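Long-range contacts in probable glucarate dehydratase (Mycobacterium smegmatis str. MC2 155, PDB 3VDG), which probably catalyses the metal-dependent dehydration of an acid sugar such as glucarate, as related members of the enolase superfamily do: residues A[124-129]-A[294-299]; A[242-247]-A[267-272]; A[256-261]-A[283-288]; A[289-294]-A[308-313]; A[338-343]-A[363-368]. One frame throughout, in Å; residues are numbered along the deposited sequence. Where two conformers were deposited one is given.

Interaction 1 of 5, residues A[124-129]-A[294-299]; sequences GMITSA and CVVAFD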
# COMPACT_ATOMS: atom_id res chain seq x y z
N GLY A 124 0.65 -7.61 27.68
CA GLY A 124 -0.77 -7.94 27.75
C GLY A 124 -1.66 -6.73 27.55
O GLY A 124 -2.89 -6.84 27.54
N MET A 125 -1.04 -5.57 27.39
CA MET A 125 -1.73 -4.31 27.14
C MET A 125 -2.43 -4.36 25.77
O MET A 125 -3.60 -4.02 25.64
CB MET A 125 -0.70 -3.17 27.18
CG MET A 125 -1.23 -1.81 27.62
SD MET A 125 -0.04 -0.89 28.63
CE MET A 125 1.52 -1.59 28.08
N ILE A 126 -1.68 -4.79 24.75
CA ILE A 126 -2.17 -4.89 23.38
C ILE A 126 -2.08 -6.35 22.95
O ILE A 126 -0.99 -6.87 22.70
CB ILE A 126 -1.28 -4.09 22.40
CG1 ILE A 126 -1.44 -2.58 22.64
CG2 ILE A 126 -1.57 -4.50 20.96
CD1 ILE A 126 -0.28 -1.75 22.16
N THR A 127 -3.23 -7.01 22.84
CA THR A 127 -3.24 -8.46 22.62
C THR A 127 -3.84 -8.95 21.28
O THR A 127 -3.98 -10.15 21.07
CB THR A 127 -3.92 -9.21 23.80
OG1 THR A 127 -5.33 -8.93 23.83
CG2 THR A 127 -3.28 -8.81 25.14
N SER A 128 -4.17 -8.05 20.36
CA SER A 128 -4.80 -8.50 19.12
C SER A 128 -3.95 -8.32 17.85
O SER A 128 -4.46 -8.43 16.75
CB SER A 128 -6.19 -7.85 18.95
OG SER A 128 -6.12 -6.43 18.99
N ALA A 129 -2.65 -8.05 18.01
CA ALA A 129 -1.80 -7.86 16.82
C ALA A 129 -1.42 -9.19 16.17
O ALA A 129 -1.36 -10.22 16.84
CB ALA A 129 -0.55 -7.04 17.15
N CYS A 294 -7.45 -0.87 19.71
CA CYS A 294 -8.54 -1.59 19.06
C CYS A 294 -8.36 -1.72 17.55
O CYS A 294 -9.14 -2.40 16.89
CB CYS A 294 -9.92 -1.01 19.44
SG CYS A 294 -10.15 0.71 18.97
N VAL A 295 -7.33 -1.06 17.01
CA VAL A 295 -6.91 -1.29 15.62
C VAL A 295 -5.38 -1.49 15.58
O VAL A 295 -4.61 -0.51 15.55
CB VAL A 295 -7.28 -0.11 14.69
CG1 VAL A 295 -6.87 -0.42 13.25
CG2 VAL A 295 -8.78 0.16 14.73
N VAL A 296 -4.95 -2.75 15.58
CA VAL A 296 -3.52 -3.09 15.65
C VAL A 296 -3.16 -4.15 14.60
O VAL A 296 -2.03 -4.66 14.57
CB VAL A 296 -3.11 -3.59 17.06
CG1 VAL A 296 -3.23 -2.47 18.09
CG2 VAL A 296 -3.94 -4.80 17.48
N ALA A 297 -4.12 -4.47 13.73
CA ALA A 297 -3.93 -5.48 12.68
C ALA A 297 -4.84 -5.16 11.50
O ALA A 297 -5.92 -4.58 11.69
CB ALA A 297 -4.22 -6.88 13.20
N PHE A 298 -4.44 -5.54 10.29
CA PHE A 298 -5.26 -5.22 9.12
C PHE A 298 -6.69 -5.75 9.24
O PHE A 298 -7.63 -5.08 8.83
CB PHE A 298 -4.59 -5.70 7.81
CG PHE A 298 -3.35 -4.90 7.45
CD1 PHE A 298 -3.46 -3.67 6.82
CD2 PHE A 298 -2.10 -5.37 7.78
CE1 PHE A 298 -2.34 -2.92 6.51
CE2 PHE A 298 -0.96 -4.64 7.46
CZ PHE A 298 -1.08 -3.41 6.83
N ASP A 299 -6.87 -6.95 9.78
CA ASP A 299 -8.24 -7.49 9.80
C ASP A 299 -9.20 -6.78 10.76
O ASP A 299 -10.40 -7.06 10.79
CB ASP A 299 -8.29 -9.01 9.97
CG ASP A 299 -7.72 -9.48 11.28
OD1 ASP A 299 -7.30 -10.66 11.35
OD2 ASP A 299 -7.68 -8.69 12.24
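Ala129 and Val296 bring the two loops closest, their CA atoms 5.2 Å apart, and neither 124-129 nor 294-299 has regular helix or strand geometry. The contact is made by small and branched apolar groups, with Val296 at the centre. Its two methyls work on different neighbours. With chi1 at -66°, CG1 is anti to the carbonyl carbon and CG2 sits between the backbone N and the carbonyl carbon. CG1 meets the CG2 branch of Ile126 at 3.9 Å, the two beta-branched chains slanting across each other. The other methyl, Val296 CG2, turns to the backbone of the other loop, 3.5 Å from Ala129 N, and it also lies 4.1 Å from Ala129 CB. The methyl of Ala129 is short enough to let the two chains come this near. Next along, the small Ala297 side chain lies against the peptide of Ser128, CB to Ser128 O being 3.9 Å. The touch is thus one of shape and apolar burial, with no polar bond between the loops. Val296 N donates a hydrogen bond to Gln300 OE1. Ile126 also packs on Asn292, so the loop before helix 131-151 lies near the bound formate and sodium, probably at the edge of the active site. Val296 and Ala129 both pack on Tyr319 of helix 317-320, Val295 packs on Leu301 and Ala304, and Phe298 lies edge-to-face with Trp320; the 294-299 loop joins strand 289-291 to helix 301-307 and packs on helices 301-307, 317-320 and 323-336.

Interaction 2 of 5, residues A[242-247]-A[267-272]; sequences RLDPNA and YLEDPT. With NA (sodium ion), chain C; FMT (formic acid), chain B.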
# COMPACT_ATOMS: atom_id res chain seq x y z
N ARG A 242 -1.98 15.56 23.80
CA ARG A 242 -2.73 14.33 23.64
C ARG A 242 -2.78 13.64 24.97
O ARG A 242 -1.85 13.77 25.77
CB ARG A 242 -2.01 13.39 22.68
CG ARG A 242 -1.70 14.00 21.34
CD ARG A 242 -0.47 13.30 20.80
NE ARG A 242 -0.06 13.87 19.54
CZ ARG A 242 0.94 13.42 18.81
NH1 ARG A 242 1.67 12.38 19.23
NH2 ARG A 242 1.22 14.01 17.66
N LEU A 243 -3.84 12.89 25.20
CA LEU A 243 -3.98 12.15 26.45
C LEU A 243 -4.33 10.71 26.10
O LEU A 243 -5.14 10.47 25.20
CB LEU A 243 -5.09 12.79 27.30
CG LEU A 243 -5.52 12.12 28.61
CD1 LEU A 243 -4.34 12.02 29.57
CD2 LEU A 243 -6.67 12.91 29.24
N ASP A 244 -3.74 9.76 26.81
CA ASP A 244 -3.90 8.35 26.50
C ASP A 244 -4.00 7.53 27.78
O ASP A 244 -2.98 7.25 28.42
CB ASP A 244 -2.69 7.88 25.69
CG ASP A 244 -2.66 6.38 25.47
OD1 ASP A 244 -3.70 5.69 25.66
OD2 ASP A 244 -1.59 5.88 25.08
N PRO A 245 -5.22 7.18 28.19
CA PRO A 245 -5.33 6.41 29.43
C PRO A 245 -5.38 4.90 29.18
O PRO A 245 -5.79 4.16 30.08
CB PRO A 245 -6.68 6.87 29.98
CG PRO A 245 -7.50 7.06 28.74
CD PRO A 245 -6.54 7.62 27.70
N ASN A 246 -5.00 4.45 27.98
CA ASN A 246 -4.99 3.00 27.69
C ASN A 246 -6.29 2.31 28.10
O ASN A 246 -6.27 1.27 28.76
CB ASN A 246 -3.79 2.33 28.39
CG ASN A 246 -2.46 2.60 27.69
OD1 ASN A 246 -1.54 3.21 28.26
ND2 ASN A 246 -2.34 2.14 26.45
N ALA A 247 -7.43 2.89 27.70
CA ALA A 247 -8.74 2.28 27.91
C ALA A 247 -9.14 2.15 29.38
O ALA A 247 -9.93 1.27 29.74
CB ALA A 247 -8.83 0.91 27.23
N TYR A 267 -5.85 15.08 19.99
CA TYR A 267 -6.74 13.92 19.93
C TYR A 267 -6.73 13.22 21.28
O TYR A 267 -5.88 13.50 22.10
CB TYR A 267 -6.39 12.95 18.78
CG TYR A 267 -4.95 12.42 18.69
CD1 TYR A 267 -4.15 12.71 17.60
CD2 TYR A 267 -4.42 11.56 19.67
CE1 TYR A 267 -2.86 12.21 17.48
CE2 TYR A 267 -3.13 11.05 19.56
CZ TYR A 267 -2.35 11.37 18.46
OH TYR A 267 -1.06 10.87 18.34
N LEU A 268 -7.70 12.34 21.49
CA LEU A 268 -7.80 11.55 22.72
C LEU A 268 -7.61 10.07 22.36
O LEU A 268 -8.37 9.55 21.56
CB LEU A 268 -9.20 11.75 23.32
CG LEU A 268 -9.55 10.96 24.58
CD1 LEU A 268 -8.63 11.41 25.71
CD2 LEU A 268 -11.01 11.21 24.94
N GLU A 269 -6.58 9.41 22.91
CA GLU A 269 -6.27 8.04 22.45
C GLU A 269 -6.90 7.03 23.38
O GLU A 269 -6.75 7.14 24.60
CB GLU A 269 -4.76 7.72 22.47
CG GLU A 269 -3.81 8.82 22.04
CD GLU A 269 -2.36 8.37 22.10
OE1 GLU A 269 -1.46 9.24 22.20
OE2 GLU A 269 -2.11 7.13 22.05
N ASP A 270 -7.55 6.02 22.81
CA ASP A 270 -8.06 4.87 23.58
C ASP A 270 -8.62 5.25 24.94
O ASP A 270 -8.13 4.77 25.97
CB ASP A 270 -6.95 3.81 23.75
CG ASP A 270 -6.57 3.18 22.43
OD1 ASP A 270 -7.51 2.72 21.74
OD2 ASP A 270 -5.37 3.18 22.06
N PRO A 271 -9.64 6.11 24.96
CA PRO A 271 -10.25 6.39 26.25
C PRO A 271 -10.93 5.17 26.90
O PRO A 271 -10.93 5.05 28.11
CB PRO A 271 -11.31 7.47 25.92
CG PRO A 271 -11.57 7.32 24.44
CD PRO A 271 -10.24 6.89 23.86
N THR A 272 -11.47 4.25 26.10
CA THR A 272 -12.33 3.20 26.61
C THR A 272 -12.10 1.92 25.79
O THR A 272 -11.66 2.00 24.65
CB THR A 272 -13.81 3.65 26.55
OG1 THR A 272 -14.63 2.78 27.33
CG2 THR A 272 -14.33 3.68 25.09
NA NA C . -1.54 5.12 22.77
C FMT B . 0.89 1.80 25.14
O1 FMT B . -0.02 2.50 24.70
O2 FMT B . 1.55 0.97 24.33
O HOH W 1 -3.17 3.70 23.74
O HOH W 2 0.58 4.55 23.42
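Arg242 lies extended over one face of the Tyr267 ring, the guanidinium and ring planes only 18° apart. Its CG makes a CH-pi contact, 4.0 Å from the centroid of the Tyr267 ring. Tyr267 OH rides over a face of the guanidinium, 3.2 Å from Arg242 NH1 but badly angled for a hydrogen bond. The polar ends are engaged outside the pair: Arg242 by Asp370, Glu266 and Ala368 O, and Tyr267 OH by Ser341 OG. Further along, the carboxylates of Asp244 and Glu269 are stacked, close to parallel, each giving one oxygen to the sodium ion. Asp244 OD2 binds the sodium at 2.4 Å and Glu269 OE2 at 2.2 Å; these two oxygens are 3.3 Å apart, a closeness the shared cation probably makes tolerable. Lys216 and Lys214 hold these two carboxylates from outside. A water on the metal donates to Asp244 OD1 and Asp270 OD2, while Asn246 ND2 donates almost straight to formate O1, at 2.9 Å. Asp244 OD1 also accepts from Asn246 N in an Asx turn at the end of the strand. The backbones meet through Glu269 N to Leu243 O, 2.9 Å, and through Ala247 N to Asp270 O, 2.6 Å. These are the C-terminal ends of parallel strands 241-244 and 267-269 in a beta-alpha-beta unit, where enolase-superfamily barrels carry their metal ligands. Sodium probably occupies the site at which relatives bind magnesium.

Interaction 3 of 5, residues A[256-261]-A[283-288]; sequences KVAAGL and AQAPMP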
# COMPACT_ATOMS: atom_id res chain seq x y z
N LYS A 256 -17.34 12.53 29.44
CA LYS A 256 -17.16 13.67 30.34
C LYS A 256 -15.76 14.27 30.22
O LYS A 256 -15.59 15.50 30.24
CB LYS A 256 -17.42 13.26 31.79
CG LYS A 256 -18.90 13.00 32.07
CD LYS A 256 -19.09 12.28 33.39
CE LYS A 256 -20.52 11.78 33.54
NZ LYS A 256 -20.63 10.89 34.72
N VAL A 257 -14.76 13.41 30.12
CA VAL A 257 -13.39 13.89 29.96
C VAL A 257 -13.28 14.68 28.65
O VAL A 257 -12.74 15.79 28.62
CB VAL A 257 -12.36 12.74 29.97
CG1 VAL A 257 -10.96 13.28 29.65
CG2 VAL A 257 -12.37 12.05 31.33
N ALA A 258 -13.80 14.10 27.57
CA ALA A 258 -13.74 14.76 26.26
C ALA A 258 -14.44 16.12 26.27
O ALA A 258 -13.92 17.12 25.74
CB ALA A 258 -14.31 13.85 25.17
N ALA A 259 -15.62 16.18 26.88
CA ALA A 259 -16.37 17.44 26.95
C ALA A 259 -15.56 18.45 27.73
O ALA A 259 -15.43 19.60 27.33
CB ALA A 259 -17.74 17.24 27.57
N GLY A 260 -14.98 18.01 28.84
CA GLY A 260 -14.18 18.88 29.68
C GLY A 260 -12.89 19.34 29.04
O GLY A 260 -12.35 20.36 29.42
N LEU A 261 -12.39 18.59 28.07
CA LEU A 261 -11.14 19.00 27.41
C LEU A 261 -11.38 19.51 25.98
O LEU A 261 -10.44 19.60 25.17
CB LEU A 261 -10.11 17.86 27.43
CG LEU A 261 -9.56 17.47 28.81
CD1 LEU A 261 -8.65 16.25 28.69
CD2 LEU A 261 -8.84 18.64 29.46
N ALA A 283 -18.96 9.49 19.00
CA ALA A 283 -20.21 10.16 18.61
C ALA A 283 -20.41 11.47 19.39
O ALA A 283 -21.08 12.38 18.91
CB ALA A 283 -21.41 9.23 18.79
N GLN A 284 -19.83 11.56 20.58
CA GLN A 284 -20.00 12.75 21.41
C GLN A 284 -18.72 13.58 21.53
O GLN A 284 -18.78 14.78 21.76
CB GLN A 284 -20.52 12.39 22.81
CG GLN A 284 -21.83 11.60 22.82
CD GLN A 284 -22.50 11.57 24.19
OE1 GLN A 284 -22.61 12.59 24.86
NE2 GLN A 284 -22.96 10.40 24.60
N ALA A 285 -17.57 12.94 21.38
CA ALA A 285 -16.30 13.64 21.60
C ALA A 285 -16.06 14.72 20.53
O ALA A 285 -16.20 14.46 19.34
CB ALA A 285 -15.14 12.65 21.63
N PRO A 286 -15.70 15.93 20.97
CA PRO A 286 -15.46 17.02 20.02
C PRO A 286 -14.10 16.87 19.33
O PRO A 286 -13.94 17.32 18.20
CB PRO A 286 -15.52 18.28 20.89
CG PRO A 286 -15.22 17.80 22.28
CD PRO A 286 -15.71 16.38 22.37
N MET A 287 -13.12 16.24 19.97
CA MET A 287 -11.85 15.97 19.29
C MET A 287 -11.84 14.55 18.71
O MET A 287 -12.62 13.69 19.13
CB MET A 287 -10.64 16.19 20.22
CG MET A 287 -10.46 15.15 21.34
SD MET A 287 -11.74 15.15 22.64
CE MET A 287 -11.34 16.69 23.47
N PRO A 288 -10.96 14.30 17.74
CA PRO A 288 -10.87 12.96 17.15
C PRO A 288 -10.39 11.94 18.19
O PRO A 288 -9.58 12.30 19.06
CB PRO A 288 -9.77 13.12 16.07
CG PRO A 288 -9.59 14.58 15.88
CD PRO A 288 -10.00 15.25 17.14
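This is apolar packing on the outside of the barrel: Ala258 near the C-terminal end of helix 251-260 meets Ala285, Pro286 and Met287 in the connection between helix 275-284 and strand 289-291. Ala258 lies at its centre, with its CB directed at the loop. That methyl touches Ala285 CB at 3.8 Å and Met287 SD at 3.8 Å, and lies 4.0 Å from Pro286 CD, so three small or flexible groups gather round one alanine. Alanine suits the helix face because it lets the loop backbone come close. Met287 is bent at both chi2 (-67°) and chi3 (-71°), bends that bring the thioether against the last turn of the helix. As a result the terminal CE is 3.5 Å from Ala258 O and equally 3.5 Å from Leu261 O. Unbranched, flexible methionine can bend in this way against the helix end. Leu261, the first residue past the helix, also packs on Met226 and Val229 of helix 222-235, and its CB is 4.3 Å from Met287 CE. The sodium ion is about 14 Å from the Met287 side chain, and the contact is structural. Neighbouring alpha-beta units knit together in this way are characteristic of the helical outer layer of a beta/alpha barrel.

Interaction 4 of 5, residues A[289-294]-A[308-313]; sequences LATNMC and NSVQVV. With NA (sodium ion), chain C; FMT (formic acid), chain B.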
# COMPACT_ATOMS: atom_id res chain seq x y z
N LEU A 289 -10.87 10.70 18.10
CA LEU A 289 -10.32 9.61 18.90
C LEU A 289 -9.24 8.91 18.08
O LEU A 289 -9.41 8.69 16.88
CB LEU A 289 -11.39 8.58 19.26
CG LEU A 289 -12.55 9.09 20.13
CD1 LEU A 289 -13.28 7.88 20.70
CD2 LEU A 289 -11.98 9.97 21.25
N ALA A 290 -8.16 8.55 18.76
CA ALA A 290 -7.07 7.79 18.15
C ALA A 290 -6.95 6.45 18.85
O ALA A 290 -7.42 6.28 19.97
CB ALA A 290 -5.77 8.56 18.31
N THR A 291 -6.31 5.48 18.20
CA THR A 291 -6.10 4.20 18.85
C THR A 291 -4.78 3.53 18.46
O THR A 291 -4.30 3.68 17.33
CB THR A 291 -7.22 3.22 18.51
OG1 THR A 291 -7.06 2.04 19.31
CG2 THR A 291 -7.14 2.83 17.04
N ASN A 292 -4.21 2.79 19.41
CA ASN A 292 -3.28 1.70 19.10
C ASN A 292 -3.65 0.49 19.93
O ASN A 292 -2.77 -0.26 20.37
CB ASN A 292 -1.84 2.07 19.42
CG ASN A 292 -1.68 2.63 20.82
OD1 ASN A 292 -1.46 3.82 21.00
ND2 ASN A 292 -1.79 1.76 21.83
N MET A 293 -4.93 0.30 20.19
CA MET A 293 -5.36 -0.84 20.97
C MET A 293 -6.48 -1.58 20.27
O MET A 293 -6.47 -2.79 20.24
CB MET A 293 -5.79 -0.43 22.39
CG MET A 293 -4.63 0.02 23.26
SD MET A 293 -5.20 0.59 24.89
CE MET A 293 -5.50 -1.00 25.66
N CYS A 294 -7.45 -0.87 19.71
CA CYS A 294 -8.54 -1.59 19.06
C CYS A 294 -8.36 -1.72 17.55
O CYS A 294 -9.14 -2.40 16.89
CB CYS A 294 -9.92 -1.01 19.44
SG CYS A 294 -10.15 0.71 18.97
N ASN A 308 -17.29 3.47 12.79
CA ASN A 308 -16.81 4.82 13.11
C ASN A 308 -16.21 4.88 14.51
O ASN A 308 -16.44 5.84 15.26
CB ASN A 308 -17.94 5.85 12.96
CG ASN A 308 -18.38 6.02 11.52
OD1 ASN A 308 -17.62 6.51 10.69
ND2 ASN A 308 -19.60 5.60 11.21
N SER A 309 -15.45 3.86 14.86
CA SER A 309 -14.88 3.79 16.21
C SER A 309 -13.74 4.76 16.43
O SER A 309 -13.54 5.22 17.55
CB SER A 309 -14.37 2.38 16.49
OG SER A 309 -15.43 1.46 16.35
N VAL A 310 -12.97 5.04 15.39
CA VAL A 310 -11.82 5.94 15.55
C VAL A 310 -11.65 6.83 14.33
O VAL A 310 -12.08 6.49 13.22
CB VAL A 310 -10.49 5.19 15.77
CG1 VAL A 310 -10.50 4.43 17.09
CG2 VAL A 310 -10.18 4.27 14.59
N GLN A 311 -10.99 7.96 14.56
CA GLN A 311 -10.75 8.94 13.53
C GLN A 311 -9.27 9.02 13.18
O GLN A 311 -8.90 9.56 12.14
CB GLN A 311 -11.28 10.31 13.97
CG GLN A 311 -12.81 10.36 14.03
CD GLN A 311 -13.37 9.61 15.23
OE1 GLN A 311 -13.06 9.94 16.38
NE2 GLN A 311 -14.20 8.59 14.97
N VAL A 312 -8.41 8.49 14.07
CA VAL A 312 -6.95 8.50 13.88
C VAL A 312 -6.38 7.12 14.24
O VAL A 312 -6.73 6.56 15.27
CB VAL A 312 -6.27 9.56 14.78
CG1 VAL A 312 -4.76 9.48 14.65
CG2 VAL A 312 -6.75 10.99 14.46
N VAL A 313 -5.53 6.55 13.39
CA VAL A 313 -4.90 5.26 13.70
C VAL A 313 -3.41 5.51 13.98
O VAL A 313 -2.76 6.27 13.27
CB VAL A 313 -5.04 4.24 12.55
CG1 VAL A 313 -4.31 2.93 12.88
CG2 VAL A 313 -6.51 3.94 12.29
NA NA C . -1.54 5.12 22.77
C FMT B . 0.89 1.80 25.14
O1 FMT B . -0.02 2.50 24.70
O2 FMT B . 1.55 0.97 24.33
O HOH W 1 -3.17 3.70 23.74
O HOH W 2 0.58 4.55 23.42
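Strand 289-291, helix 301-307 and strand 312-315 form one beta-alpha-beta unit of the barrel, and the contact joins its two parallel strands, setting Leu289, Ala290 and Thr291 against Val312 and Val313 and the residues leading into them, Val310 and Gln311. Leu289 is held through both its backbone N and its O. Its N donates to Gln311 OE1 at 2.9 Å, nearly straight at 173°, because Gln311 bends at chi2 (74°) and runs alongside Leu289. Its O takes two donors, Gln311 N at 2.9 Å and Val312 N at 3.0 Å. Thr291 N then donates to Val312 O, 3.2 Å away, which sets the strand register. On one face of the sheet, Ala290 CB lies 3.7 Å from Val312 CB, a close fit of small and beta-branched groups. Thr291, on the other face, crosses Val310, which lies before the strand, at about a right angle, with CG2 of Thr291 3.7 Å from Val310 CG1. Thr291 turns its hydroxyl anti to the backbone N, and OG1 accepts from Met293 N and Cys294 N in an ST turn and ST motif while also bonding to Asp270 OD1. These bonds hold the turn just after the strand, where Asn292 carries its amide oxygen to the sodium, OD1 2.2 Å from the ion. Asn292 ND2 makes weak bonds to a metal-bound water and to the formate. The chemistry implies a strand start anchored by several hydrogen bonds, while the ST turn at Thr291 probably steadies the backbone from which Asn292 reaches the ion, a neutral ligand complementing the acidic Asp244 and Glu269.

Interaction 5 of 5, residues A[338-343]-A[363-368]; sequences LGLSMH and PNLTYA. With FMT (formic acid), chain B.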
# COMPACT_ATOMS: atom_id res chain seq x y z
N LEU A 338 -9.17 8.45 7.54
CA LEU A 338 -8.63 8.38 8.90
C LEU A 338 -7.30 9.12 8.99
O LEU A 338 -6.48 9.05 8.06
CB LEU A 338 -8.39 6.91 9.27
CG LEU A 338 -9.60 5.98 9.21
CD1 LEU A 338 -9.17 4.54 9.48
CD2 LEU A 338 -10.65 6.42 10.22
N GLY A 339 -7.06 9.80 10.10
CA GLY A 339 -5.77 10.45 10.31
C GLY A 339 -4.73 9.39 10.68
O GLY A 339 -5.09 8.24 11.00
N LEU A 340 -3.46 9.76 10.65
CA LEU A 340 -2.38 8.78 10.88
C LEU A 340 -1.33 9.36 11.79
O LEU A 340 -0.82 10.46 11.54
CB LEU A 340 -1.72 8.37 9.56
CG LEU A 340 -0.62 7.29 9.70
CD1 LEU A 340 -1.25 5.94 10.02
CD2 LEU A 340 0.18 7.21 8.40
N SER A 341 -0.99 8.64 12.85
CA SER A 341 0.07 9.08 13.74
C SER A 341 0.99 7.87 13.92
O SER A 341 0.93 6.92 13.12
CB SER A 341 -0.56 9.54 15.08
OG SER A 341 0.41 10.11 15.95
N MET A 342 1.84 7.88 14.94
CA MET A 342 2.71 6.73 15.20
C MET A 342 2.89 6.45 16.69
O MET A 342 3.16 7.36 17.49
CB MET A 342 4.08 6.90 14.52
CG MET A 342 4.95 5.65 14.59
SD MET A 342 6.60 5.89 13.86
CE MET A 342 6.20 6.24 12.15
N HIS A 343 2.75 5.17 17.04
CA HIS A 343 2.85 4.64 18.39
C HIS A 343 4.24 4.15 18.61
O HIS A 343 4.94 3.78 17.66
CB HIS A 343 1.87 3.45 18.50
CG HIS A 343 2.09 2.56 19.72
ND1 HIS A 343 2.88 1.45 19.68
CD2 HIS A 343 1.58 2.64 21.02
CE1 HIS A 343 2.88 0.86 20.90
NE2 HIS A 343 2.08 1.59 21.71
N PRO A 363 3.24 10.72 3.09
CA PRO A 363 2.67 12.06 2.91
C PRO A 363 1.67 12.42 4.01
O PRO A 363 1.70 13.54 4.53
CB PRO A 363 1.98 11.99 1.53
CG PRO A 363 2.61 10.81 0.85
CD PRO A 363 3.03 9.85 1.92
N ASN A 364 0.81 11.48 4.40
CA ASN A 364 -0.28 11.80 5.36
C ASN A 364 0.08 11.56 6.83
O ASN A 364 -0.80 11.57 7.70
CB ASN A 364 -1.59 11.07 4.99
CG ASN A 364 -1.43 9.55 4.94
OD1 ASN A 364 -0.41 9.05 4.49
ND2 ASN A 364 -2.46 8.81 5.38
N LEU A 365 1.35 11.31 7.14
CA LEU A 365 1.76 11.21 8.55
C LEU A 365 2.22 12.58 8.99
O LEU A 365 3.40 12.89 8.90
CB LEU A 365 2.87 10.18 8.77
CG LEU A 365 2.84 9.57 10.19
CD1 LEU A 365 3.81 8.41 10.34
CD2 LEU A 365 3.09 10.62 11.27
N THR A 366 1.26 13.40 9.44
CA THR A 366 1.54 14.79 9.76
C THR A 366 1.54 15.08 11.26
O THR A 366 2.11 16.08 11.69
CB THR A 366 0.54 15.72 9.04
OG1 THR A 366 -0.79 15.26 9.30
CG2 THR A 366 0.80 15.69 7.53
N TYR A 367 0.91 14.22 12.06
CA TYR A 367 1.02 14.30 13.52
C TYR A 367 2.44 13.98 13.96
O TYR A 367 3.13 13.16 13.36
CB TYR A 367 0.07 13.33 14.21
CG TYR A 367 -1.39 13.67 14.11
CD1 TYR A 367 -1.91 14.81 14.72
CD2 TYR A 367 -2.26 12.86 13.41
CE1 TYR A 367 -3.26 15.13 14.63
CE2 TYR A 367 -3.61 13.15 13.33
CZ TYR A 367 -4.10 14.29 13.94
OH TYR A 367 -5.43 14.58 13.83
N ALA A 368 2.89 14.62 15.04
CA ALA A 368 4.20 14.29 15.58
C ALA A 368 4.19 12.82 16.03
O ALA A 368 3.19 12.37 16.58
CB ALA A 368 4.51 15.22 16.75
C FMT B . 0.89 1.80 25.14
O1 FMT B . -0.02 2.50 24.70
O2 FMT B . 1.55 0.97 24.33
O HOH W 3 -4.60 10.18 6.61
O HOH W 4 -3.04 12.02 8.90
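Apolar contact comes first: Leu340 and Leu365 set their side chains at about a right angle, CD2 of Leu340 4.0 Å from Leu365 CG. The CD1 branch of Leu365 meets Met342 CE at 3.7 Å, the methionine tail being extended up to SD and then bent. An aromatic edge follows. Tyr367 turns its ring edge to the Leu340 peptide, with CD2 3.4 Å from Leu340 O and the oxygen near the ring plane. That oxygen is buried and has no polar partner in the model. Gly339 has no side chain to crowd this ring, which lies edge-to-face with Tyr267. The polar links across the contact run through water. One water accepts from Leu340 N at 2.9 Å and donates to Asn364 O, and a second joins Leu338 O to Asn364 ND2, whose other partner is Ala330 O. Ser341 OG bonds to Tyr267 OH outside the pair. Past the strand, His343 NE2 donates straight (178°) to formate O2, 2.7 Å away, while ND1 is bonded to Asp316. Strand 339-342 is the last of the consecutive parallel strands, and 363-368 leads to Asp370, whose backbone bonds Met342, consistent with the closing side of the (beta/alpha)7beta barrel of the enolase superfamily.

All five contacts are largely buried. Interactions 2 and 4 lie in the barrel core around the bound sodium ion and formate, where backbone hydrogen bonds tie neighbouring parallel strands; interaction 5, in the same sheet, is joined by leucine packing and water. Interactions 2 and 4 share the sodium ion and its waters, through acidic ligands in one and an amide in the other, and interaction 5 reaches the same formate by its histidine. Interaction 1 joins two loops near this site by apolar contact, touching interaction 4 and sharing Cys294 with it. Interaction 3, farthest from the chain centre and, with exposed Pro286, nearest the surface, is packing of alanine, proline and methionine in the outer layer.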